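Transcriptional regulator (LacI family) (Clostridium acetobutylicum ATCC 824, PDB 3G85) probably acts as a LacI-family transcription factor that binds regulatory DNA. Local coordinates at residues Leu16-Asp21 with Asn25-Phe30; Gln35-Lys40 with Cys252-Glu257; Leu92-Phe97 with Asn102-Val107; Glu257-Ile260 with Glu265-Thr268. All coordinates share one frame; numbering follows the deposited sequence.

Interaction 1: residues Leu16-Asp21 with Asn25-Phe30; sequences LYWSSD and NIISRF
Asp21 OD1 takes two donors, the Ser19 hydroxyl and Asn76 ND2, tying to Ser19 and Asn76 the loop that follows the strand whose Trp18 packs on Ile27 and Phe30. The bond from Ser19 OG to Asp21 OD1 is 2.6 Å long and arrives from above the carboxylate plane, 56° out of it. Across the contact itself everything is apolar. Trp18 swings its indole out from the strand with CG anti to the backbone N (chi1 -170°), which lays the six-membered ring against Ile27 and Phe30 of helix 27-40. Ile27 CG1 sits 3.6 Å from the centroid of that Trp18 ring and almost on its normal, a CH-pi contact. The outer edge of the same ring points into Phe30 as an edge-to-face pair with planes at 81°: Trp18 CZ3 stands over the phenyl face, displaced toward its rim, and comes 3.5 Å from Phe30 CD2. Two residues back on the strand, Leu16 reaches the same phenylalanine, its CD2 3.9 Å from Phe30 CD1. Ile245 of helix 245-260 touches both Ile26 and Phe30, and a bound glycerol lies about 5 Å from the Phe30 side chain. Strand 13-19, this loop and helix 27-40 lead on to the parallel strand 46-52, making the first beta-alpha-beta crossover of the Rossmann-like lobe characteristic of type I periplasmic-binding-protein folds.

Interaction 2: residues Gln35-Lys40 with Cys252-Glu257; sequences QSKLAK and CISLVE
Segments 35-40 and 252-257 of their helices pass each other with their axes 10.8 Å apart at closest approach and their directions 50° from parallel, Lys37 and Ile253 being the residues whose backbones come nearest. At that spacing the gap is bridged by side chains. Ile253 CD1 pushes in between two neighbours on the other helix, 3.7 Å from Lys37 CG and 3.8 Å from Leu38 CG. The lysine and isoleucine chains run past each other in opposite directions, whereas Leu38 meets Ile253 at about a right angle. Both helices pack on the same parallel sheet: on its sheet side, helix 245-260 sets Cys252 against Ile73, Ile95 and Phe97, and Val256 against Ala71. Helix 245-260 comes late, after the chain has laid down most of the second sheet, a return between lobes familiar from the type I periplasmic-binding-protein fold. Lys37 then carries the contact from its oily part to a polar one. Its chain bends at chi2 (62°) and is extended beyond, so that CB and CG lie against Ile253 while NZ travels on to Ser254. There NZ donates to Ser254 OG over 3.1 Å, with Lys37 CE also close to that oxygen. Glu257, one turn on from Ile253, holds OE1 6.2 Å from Lys37 NZ; the carboxylate is not in contact with the ammonium, though it may still add a mild attraction.

Interaction 3: residues Leu92-Phe97 with Asn102-Val107; sequences LPIILF and NKYSSV
Leu96 uses both of its backbone polar atoms on strand 105-109, at Ser105 and Val107. Its N donates to Ser105 O at 3.0 Å, a nearly straight bond (167° at the hydrogen). Its O accepts from Val107 N at 3.1 Å, and a CA-H...O contact joins it there, Ser106 CA standing 3.2 Å from Leu96 O. One step back the direct bonding gives way to a water, which donates to Ile94 O and accepts from Ser105 N at 3.0 Å. Ile95 turns its N and O the other way, toward strand 71-74, so the segment is bonded along both edges. This is parallel pairing inside the sheet of the first Rossmann-like lobe, and the connection between strands 94-97 and 105-109 is a loop without the usual helix. The serine hydroxyls are also engaged: Ser105 OG with Asn266 OD1 and Thr268 N, Ser106 OG with Asn108 OD1. Tyr104 OH reaches the carbonyl of Leu85, in the last turn of helix 79-87, and Lys103 NZ meets that same oxygen. The side chains that meet across the pair do so through carbon atoms. Tyr104 brings CB to 4.0 Å from Leu96 CG, and its ring passes CD1 beside Ile94 CB, also at 4.0 Å. Toward helix 245-260, Ile95 CG2 and Val107 CG2 touch at 4.2 Å, with Leu255 packing on both residues.

Interaction 4: residues Glu257-Ile260 with Glu265-Thr268; sequences EKLI and ENPT
Leu259 and Asn266 both place CG anti to their own carbonyl carbon (chi1 -76° and -60°), and these rotations carry the leucine methyls and the carboxamide toward one another from the helix end and the loop. The touching atom on the leucine is CD2, 3.3 Å from Asn266 OD1; Leu259 CD1 comes next, 3.7 Å from the same oxygen. CD2 also reaches the loop backbone, 4.0 Å from Glu265 C. This is plain packing of methyls on a polar group, and the amide oxygen finds its polar partner in the hydroxyl of Ser105. The segment 265-268 belongs to a helix-to-strand connection of the Rossmann-like alpha/beta lobe, bringing the chain from helix 245-260 back to strand 269-272, an edge strand of the parallel sheet within this chain, beside strand 105-109; Thr268 is already bonded through its backbone to Ser106. Two local bonds tie the loop to itself. Asn266 N donates to Glu265 OE2 at 2.7 Å, using the lone pair of that oxygen turned away from the other carboxylate oxygen. Thr268 OG1 folds back to Glu265 O at 2.9 Å, approaching from nearly straight beyond the carbonyl. Between them the chain makes a cis peptide bond before Pro267. Leu259 is buried behind this loop, whereas Glu265 stands exposed, its CB directed away from the helix.

All four contacts build the same lobe and gather round its parallel sheet. Interactions 1 and 3 are buried, and they meet where Phe30 packs on Phe97; one joins strand to helix through rings, the other strand to strand through backbone bonds. Interactions 2 and 4 lie further out and are partly buried. Both use helix 245-260, with a lysine–serine bond in the first and methyls against an amide in the second. Helix 27-40 serves near its start in interaction 1 and about two turns further along in interaction 2. Interaction 3 links to interaction 2 through Ile95 and Val107, and to interaction 4 through Ser105 and Ser106.

Interaction 1: residues Leu16-Asp21 with Asn25-Phe30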
# COMPACT_ATOMS: atom_id res chain seq x y z
N LEU A 16 -0.45 -5.65 16.45
CA LEU A 16 -0.13 -5.06 15.17
C LEU A 16 0.94 -4.01 15.44
O LEU A 16 0.65 -2.96 16.03
CB LEU A 16 -1.35 -4.42 14.54
CG LEU A 16 -1.14 -3.68 13.22
CD1 LEU A 16 -0.69 -4.65 12.10
CD2 LEU A 16 -2.41 -2.95 12.86
N TYR A 17 2.18 -4.31 15.02
CA TYR A 17 3.25 -3.32 15.13
C TYR A 17 3.18 -2.34 13.95
O TYR A 17 3.24 -2.76 12.81
CB TYR A 17 4.59 -4.02 15.18
CG TYR A 17 4.82 -4.59 16.54
CD1 TYR A 17 5.32 -3.79 17.56
CD2 TYR A 17 4.46 -5.91 16.84
CE1 TYR A 17 5.52 -4.28 18.84
CE2 TYR A 17 4.64 -6.45 18.13
CZ TYR A 17 5.16 -5.60 19.13
OH TYR A 17 5.36 -6.08 20.40
N TRP A 18 3.10 -1.04 14.28
CA TRP A 18 2.81 0.03 13.32
C TRP A 18 3.96 1.04 13.27
O TRP A 18 4.09 1.92 14.14
CB TRP A 18 1.51 0.76 13.73
CG TRP A 18 1.05 1.70 12.65
CD1 TRP A 18 1.25 3.05 12.58
CD2 TRP A 18 0.27 1.34 11.50
NE1 TRP A 18 0.67 3.55 11.42
CE2 TRP A 18 0.09 2.51 10.73
CE3 TRP A 18 -0.22 0.11 11.00
CZ2 TRP A 18 -0.65 2.51 9.54
CZ3 TRP A 18 -0.92 0.12 9.77
CH2 TRP A 18 -1.12 1.32 9.06
N SER A 19 4.80 0.88 12.26
CA SER A 19 5.97 1.76 12.06
C SER A 19 5.57 3.25 11.85
O SER A 19 4.58 3.57 11.17
CB SER A 19 6.76 1.26 10.86
OG SER A 19 7.93 2.03 10.70
N SER A 20 6.36 4.15 12.43
CA SER A 20 6.10 5.59 12.30
C SER A 20 6.26 6.11 10.85
O SER A 20 5.80 7.21 10.52
CB SER A 20 7.00 6.37 13.29
OG SER A 20 8.35 6.24 12.90
N ASP A 21 6.93 5.37 9.97
CA ASP A 21 7.06 5.87 8.59
C ASP A 21 5.76 5.71 7.75
O ASP A 21 5.63 6.32 6.70
CB ASP A 21 8.28 5.29 7.86
CG ASP A 21 8.24 3.78 7.73
OD1 ASP A 21 7.41 3.11 8.38
OD2 ASP A 21 9.07 3.25 6.94
N ASN A 25 -3.01 7.64 8.15
CA ASN A 25 -4.40 7.43 7.72
C ASN A 25 -4.70 6.01 7.30
O ASN A 25 -5.87 5.57 7.34
CB ASN A 25 -4.75 8.39 6.59
CG ASN A 25 -4.77 9.79 7.06
OD1 ASN A 25 -3.74 10.45 7.09
ND2 ASN A 25 -5.92 10.25 7.50
N ILE A 26 -3.66 5.28 6.90
CA ILE A 26 -3.87 3.92 6.44
C ILE A 26 -4.36 3.02 7.59
O ILE A 26 -5.01 1.98 7.38
CB ILE A 26 -2.60 3.33 5.76
CG1 ILE A 26 -2.22 4.18 4.55
CG2 ILE A 26 -2.89 1.90 5.28
CD1 ILE A 26 -0.81 3.87 3.94
N ILE A 27 -4.10 3.45 8.82
CA ILE A 27 -4.37 2.60 9.98
C ILE A 27 -5.87 2.30 10.09
O ILE A 27 -6.25 1.23 10.53
CB ILE A 27 -3.72 3.19 11.26
CG1 ILE A 27 -3.33 2.07 12.26
CG2 ILE A 27 -4.56 4.27 11.85
CD1 ILE A 27 -4.44 1.61 13.14
N SER A 28 -6.72 3.18 9.57
CA SER A 28 -8.15 2.95 9.64
C SER A 28 -8.61 1.67 8.93
O SER A 28 -9.53 0.99 9.39
CB SER A 28 -8.91 4.17 9.09
OG SER A 28 -8.65 4.34 7.71
N ARG A 29 -7.97 1.34 7.81
CA ARG A 29 -8.33 0.13 7.05
C ARG A 29 -7.92 -1.13 7.78
O ARG A 29 -8.59 -2.16 7.72
CB ARG A 29 -7.66 0.17 5.68
CG ARG A 29 -8.11 1.42 4.85
CD ARG A 29 -7.58 1.29 3.43
NE ARG A 29 -8.30 0.25 2.70
CZ ARG A 29 -8.08 -0.03 1.42
NH1 ARG A 29 -7.11 0.61 0.77
NH2 ARG A 29 -8.77 -0.99 0.82
N PHE A 30 -6.76 -1.05 8.41
CA PHE A 30 -6.29 -2.17 9.22
C PHE A 30 -7.24 -2.42 10.39
O PHE A 30 -7.66 -3.56 10.64
CB PHE A 30 -4.93 -1.84 9.76
CG PHE A 30 -3.82 -2.24 8.87
CD1 PHE A 30 -3.20 -3.47 9.05
CD2 PHE A 30 -3.39 -1.38 7.86
CE1 PHE A 30 -2.11 -3.86 8.23
CE2 PHE A 30 -2.29 -1.75 7.03
CZ PHE A 30 -1.67 -3.02 7.21

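Interaction 2: residues Gln35-Lys40 with Cys252-Glu257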
# COMPACT_ATOMS: atom_id res chain seq x y z
N GLN A 35 -11.34 -5.31 13.24
CA GLN A 35 -12.65 -5.27 13.93
C GLN A 35 -13.62 -6.25 13.24
O GLN A 35 -14.32 -7.03 13.90
CB GLN A 35 -13.23 -3.83 13.98
CG GLN A 35 -12.47 -2.83 14.96
CD GLN A 35 -12.90 -1.33 14.82
OE1 GLN A 35 -12.83 -0.55 15.79
NE2 GLN A 35 -13.35 -0.94 13.62
N SER A 36 -13.62 -6.25 11.91
CA SER A 36 -14.58 -7.01 11.14
C SER A 36 -14.36 -8.51 11.20
O SER A 36 -15.32 -9.30 11.31
CB SER A 36 -14.57 -6.52 9.70
OG SER A 36 -15.09 -7.50 8.86
N LYS A 37 -13.09 -8.91 11.12
CA LYS A 37 -12.66 -10.29 11.24
C LYS A 37 -12.97 -10.85 12.65
O LYS A 37 -13.49 -11.96 12.78
CB LYS A 37 -11.16 -10.39 10.98
CG LYS A 37 -10.60 -11.79 11.10
CD LYS A 37 -11.20 -12.69 10.09
CE LYS A 37 -10.54 -14.04 10.18
NZ LYS A 37 -11.19 -14.93 9.20
N LEU A 38 -12.63 -10.09 13.69
CA LEU A 38 -12.89 -10.55 15.05
C LEU A 38 -14.37 -10.70 15.40
O LEU A 38 -14.76 -11.66 16.10
CB LEU A 38 -12.18 -9.66 16.07
CG LEU A 38 -10.69 -9.95 15.98
CD1 LEU A 38 -9.96 -9.01 16.89
CD2 LEU A 38 -10.37 -11.44 16.28
N ALA A 39 -15.17 -9.75 14.91
CA ALA A 39 -16.62 -9.78 15.08
C ALA A 39 -17.22 -11.02 14.46
O ALA A 39 -18.21 -11.55 14.98
CB ALA A 39 -17.26 -8.55 14.49
N LYS A 40 -16.63 -11.50 13.37
CA LYS A 40 -17.13 -12.70 12.70
C LYS A 40 -16.70 -13.97 13.43
O LYS A 40 -17.23 -15.05 13.16
CB LYS A 40 -16.63 -12.77 11.26
CG LYS A 40 -17.52 -12.05 10.25
CD LYS A 40 -16.94 -12.19 8.84
CE LYS A 40 -15.72 -11.29 8.63
NZ LYS A 40 -15.09 -11.48 7.29
N CYS A 252 -4.50 -12.07 8.02
CA CYS A 252 -3.45 -12.14 9.04
C CYS A 252 -3.94 -12.88 10.30
O CYS A 252 -3.24 -13.76 10.80
CB CYS A 252 -2.94 -10.73 9.40
SG CYS A 252 -1.94 -9.97 8.10
N ILE A 253 -5.12 -12.53 10.81
CA ILE A 253 -5.68 -13.23 11.97
C ILE A 253 -5.89 -14.74 11.70
O ILE A 253 -5.60 -15.56 12.56
CB ILE A 253 -7.03 -12.60 12.39
CG1 ILE A 253 -6.79 -11.13 12.81
CG2 ILE A 253 -7.78 -13.47 13.44
CD1 ILE A 253 -8.03 -10.43 13.34
N SER A 254 -6.39 -15.07 10.50
CA SER A 254 -6.59 -16.48 10.11
C SER A 254 -5.30 -17.25 10.19
O SER A 254 -5.30 -18.38 10.72
CB SER A 254 -7.09 -16.60 8.66
OG SER A 254 -8.38 -16.04 8.52
N LEU A 255 -4.24 -16.67 9.63
CA LEU A 255 -2.92 -17.27 9.65
C LEU A 255 -2.43 -17.43 11.09
O LEU A 255 -1.92 -18.50 11.47
CB LEU A 255 -1.90 -16.45 8.88
CG LEU A 255 -1.96 -16.39 7.36
CD1 LEU A 255 -0.62 -15.84 6.86
CD2 LEU A 255 -2.22 -17.78 6.79
N VAL A 256 -2.57 -16.37 11.90
CA VAL A 256 -2.16 -16.44 13.29
C VAL A 256 -2.79 -17.64 14.04
O VAL A 256 -2.09 -18.42 14.69
CB VAL A 256 -2.50 -15.11 14.02
CG1 VAL A 256 -2.64 -15.33 15.54
CG2 VAL A 256 -1.40 -14.12 13.70
N GLU A 257 -4.10 -17.77 13.92
CA GLU A 257 -4.87 -18.83 14.53
C GLU A 257 -4.37 -20.20 14.08
O GLU A 257 -4.16 -21.09 14.90
CB GLU A 257 -6.33 -18.61 14.14
CG GLU A 257 -7.30 -19.72 14.46
CD GLU A 257 -8.71 -19.19 14.66
OE1 GLU A 257 -9.04 -18.08 14.15
OE2 GLU A 257 -9.49 -19.87 15.36

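Interaction 3: residues Leu92-Phe97 with Asn102-Val107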
# COMPACT_ATOMS: atom_id res chain seq x y z
N LEU A 92 7.11 -16.41 19.25
CA LEU A 92 5.73 -16.14 18.87
C LEU A 92 5.61 -16.09 17.34
O LEU A 92 6.56 -15.69 16.65
CB LEU A 92 5.22 -14.83 19.50
CG LEU A 92 5.56 -13.51 18.81
CD1 LEU A 92 4.74 -12.34 19.37
CD2 LEU A 92 7.05 -13.19 18.89
N PRO A 93 4.46 -16.49 16.79
CA PRO A 93 4.28 -16.39 15.35
C PRO A 93 4.26 -14.92 14.93
O PRO A 93 3.59 -14.10 15.60
CB PRO A 93 2.90 -16.98 15.12
CG PRO A 93 2.59 -17.76 16.37
CD PRO A 93 3.28 -17.05 17.46
N ILE A 94 4.95 -14.61 13.83
CA ILE A 94 5.01 -13.26 13.27
C ILE A 94 4.60 -13.29 11.81
O ILE A 94 5.15 -14.05 11.02
CB ILE A 94 6.43 -12.64 13.36
CG1 ILE A 94 6.90 -12.53 14.83
CG2 ILE A 94 6.46 -11.28 12.62
CD1 ILE A 94 8.19 -11.77 15.07
N ILE A 95 3.64 -12.45 11.46
CA ILE A 95 3.21 -12.30 10.07
C ILE A 95 3.76 -10.98 9.52
O ILE A 95 3.53 -9.92 10.10
CB ILE A 95 1.70 -12.29 9.98
CG1 ILE A 95 1.15 -13.52 10.70
CG2 ILE A 95 1.22 -12.31 8.52
CD1 ILE A 95 -0.28 -13.58 10.65
N LEU A 96 4.46 -11.04 8.40
CA LEU A 96 4.91 -9.84 7.72
C LEU A 96 3.83 -9.41 6.74
O LEU A 96 3.30 -10.23 6.00
CB LEU A 96 6.21 -10.10 6.96
CG LEU A 96 7.35 -10.61 7.85
CD1 LEU A 96 8.64 -10.75 6.97
CD2 LEU A 96 7.56 -9.64 9.00
N PHE A 97 3.52 -8.12 6.73
CA PHE A 97 2.54 -7.59 5.81
C PHE A 97 3.24 -7.03 4.58
O PHE A 97 4.09 -6.11 4.69
CB PHE A 97 1.71 -6.51 6.53
CG PHE A 97 0.44 -6.15 5.84
CD1 PHE A 97 -0.75 -6.74 6.23
CD2 PHE A 97 0.42 -5.18 4.83
CE1 PHE A 97 -1.96 -6.40 5.61
CE2 PHE A 97 -0.79 -4.84 4.20
CZ PHE A 97 -1.98 -5.47 4.60
N ASN A 102 11.25 -16.24 3.13
CA ASN A 102 11.31 -17.69 3.10
C ASN A 102 11.46 -18.17 4.54
O ASN A 102 11.74 -19.33 4.78
CB ASN A 102 12.41 -18.17 2.14
CG ASN A 102 13.78 -17.67 2.52
OD1 ASN A 102 14.00 -17.17 3.63
ND2 ASN A 102 14.74 -17.83 1.60
N LYS A 103 11.28 -17.27 5.51
CA LYS A 103 11.34 -17.68 6.93
C LYS A 103 10.01 -17.46 7.67
O LYS A 103 9.55 -18.32 8.44
CB LYS A 103 12.47 -16.93 7.66
CG LYS A 103 12.57 -17.27 9.15
CD LYS A 103 13.75 -16.57 9.79
CE LYS A 103 13.86 -16.98 11.25
NZ LYS A 103 15.01 -16.30 11.92
N TYR A 104 9.44 -16.27 7.49
CA TYR A 104 8.21 -15.88 8.13
C TYR A 104 7.05 -15.99 7.16
O TYR A 104 7.21 -15.76 5.95
CB TYR A 104 8.33 -14.41 8.63
CG TYR A 104 9.35 -14.25 9.73
CD1 TYR A 104 9.03 -14.57 11.04
CD2 TYR A 104 10.65 -13.81 9.45
CE1 TYR A 104 9.97 -14.43 12.07
CE2 TYR A 104 11.61 -13.68 10.46
CZ TYR A 104 11.25 -13.99 11.77
OH TYR A 104 12.15 -13.88 12.81
N SER A 105 5.88 -16.32 7.69
CA SER A 105 4.62 -16.26 6.95
C SER A 105 4.26 -14.79 6.64
O SER A 105 4.71 -13.82 7.33
CB SER A 105 3.50 -16.97 7.73
OG SER A 105 3.81 -18.37 7.95
N SER A 106 3.50 -14.60 5.58
CA SER A 106 3.23 -13.27 5.09
C SER A 106 1.89 -13.20 4.39
O SER A 106 1.38 -14.21 3.86
CB SER A 106 4.35 -12.77 4.16
OG SER A 106 4.46 -13.60 2.99
N VAL A 107 1.30 -11.99 4.40
CA VAL A 107 0.12 -11.69 3.60
C VAL A 107 0.51 -10.48 2.72
O VAL A 107 0.85 -9.40 3.24
CB VAL A 107 -1.13 -11.38 4.52
CG1 VAL A 107 -2.33 -10.96 3.74
CG2 VAL A 107 -1.52 -12.62 5.36
O HOH W 1 5.89 -16.42 10.65

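Interaction 4: residues Glu257-Ile260 with Glu265-Thr268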
# COMPACT_ATOMS: atom_id res chain seq x y z
N GLU A 257 -4.10 -17.77 13.92
CA GLU A 257 -4.87 -18.83 14.53
C GLU A 257 -4.37 -20.20 14.08
O GLU A 257 -4.16 -21.09 14.90
CB GLU A 257 -6.33 -18.61 14.14
CG GLU A 257 -7.30 -19.72 14.46
CD GLU A 257 -8.71 -19.19 14.66
OE1 GLU A 257 -9.04 -18.08 14.15
OE2 GLU A 257 -9.49 -19.87 15.36
N LYS A 258 -4.12 -20.36 12.78
CA LYS A 258 -3.68 -21.64 12.24
C LYS A 258 -2.23 -21.95 12.66
O LYS A 258 -1.84 -23.15 12.79
CB LYS A 258 -3.88 -21.63 10.74
CG LYS A 258 -5.37 -21.63 10.37
CD LYS A 258 -5.62 -21.41 8.89
CE LYS A 258 -7.11 -21.25 8.56
NZ LYS A 258 -7.91 -22.46 8.97
N LEU A 259 -1.42 -20.90 12.83
CA LEU A 259 -0.05 -21.06 13.32
C LEU A 259 -0.02 -21.47 14.81
O LEU A 259 0.70 -22.40 15.20
CB LEU A 259 0.79 -19.81 13.05
CG LEU A 259 1.23 -19.66 11.58
CD1 LEU A 259 1.61 -18.17 11.32
CD2 LEU A 259 2.37 -20.60 11.22
N ILE A 260 -0.82 -20.79 15.63
CA ILE A 260 -0.90 -21.10 17.07
C ILE A 260 -1.41 -22.53 17.28
O ILE A 260 -0.87 -23.27 18.10
CB ILE A 260 -1.86 -20.14 17.84
CG1 ILE A 260 -1.42 -18.67 17.79
CG2 ILE A 260 -1.99 -20.60 19.30
CD1 ILE A 260 -0.02 -18.43 18.10
N GLU A 265 2.52 -24.09 8.97
CA GLU A 265 3.90 -23.89 9.27
C GLU A 265 4.43 -22.67 8.50
O GLU A 265 3.82 -22.17 7.53
CB GLU A 265 4.66 -25.20 8.91
CG GLU A 265 6.12 -25.26 9.15
CD GLU A 265 6.51 -24.88 10.58
OE1 GLU A 265 6.69 -25.78 11.41
OE2 GLU A 265 6.64 -23.67 10.87
N ASN A 266 5.58 -22.16 8.93
CA ASN A 266 6.20 -21.02 8.29
C ASN A 266 7.22 -21.46 7.27
O ASN A 266 7.97 -22.40 7.54
CB ASN A 266 6.89 -20.16 9.36
CG ASN A 266 5.93 -19.65 10.38
OD1 ASN A 266 4.96 -18.93 10.07
ND2 ASN A 266 6.16 -20.02 11.62
N PRO A 267 7.29 -20.79 6.09
CA PRO A 267 6.45 -19.68 5.60
C PRO A 267 5.21 -20.12 4.83
O PRO A 267 5.30 -20.91 3.89
CB PRO A 267 7.40 -18.93 4.67
CG PRO A 267 8.25 -20.03 4.04
CD PRO A 267 8.35 -21.13 5.12
N THR A 268 4.06 -19.64 5.26
CA THR A 268 2.85 -19.66 4.47
C THR A 268 2.67 -18.25 3.90
O THR A 268 2.78 -17.25 4.62
CB THR A 268 1.66 -20.11 5.36
OG1 THR A 268 1.79 -21.52 5.61
CG2 THR A 268 0.32 -19.81 4.67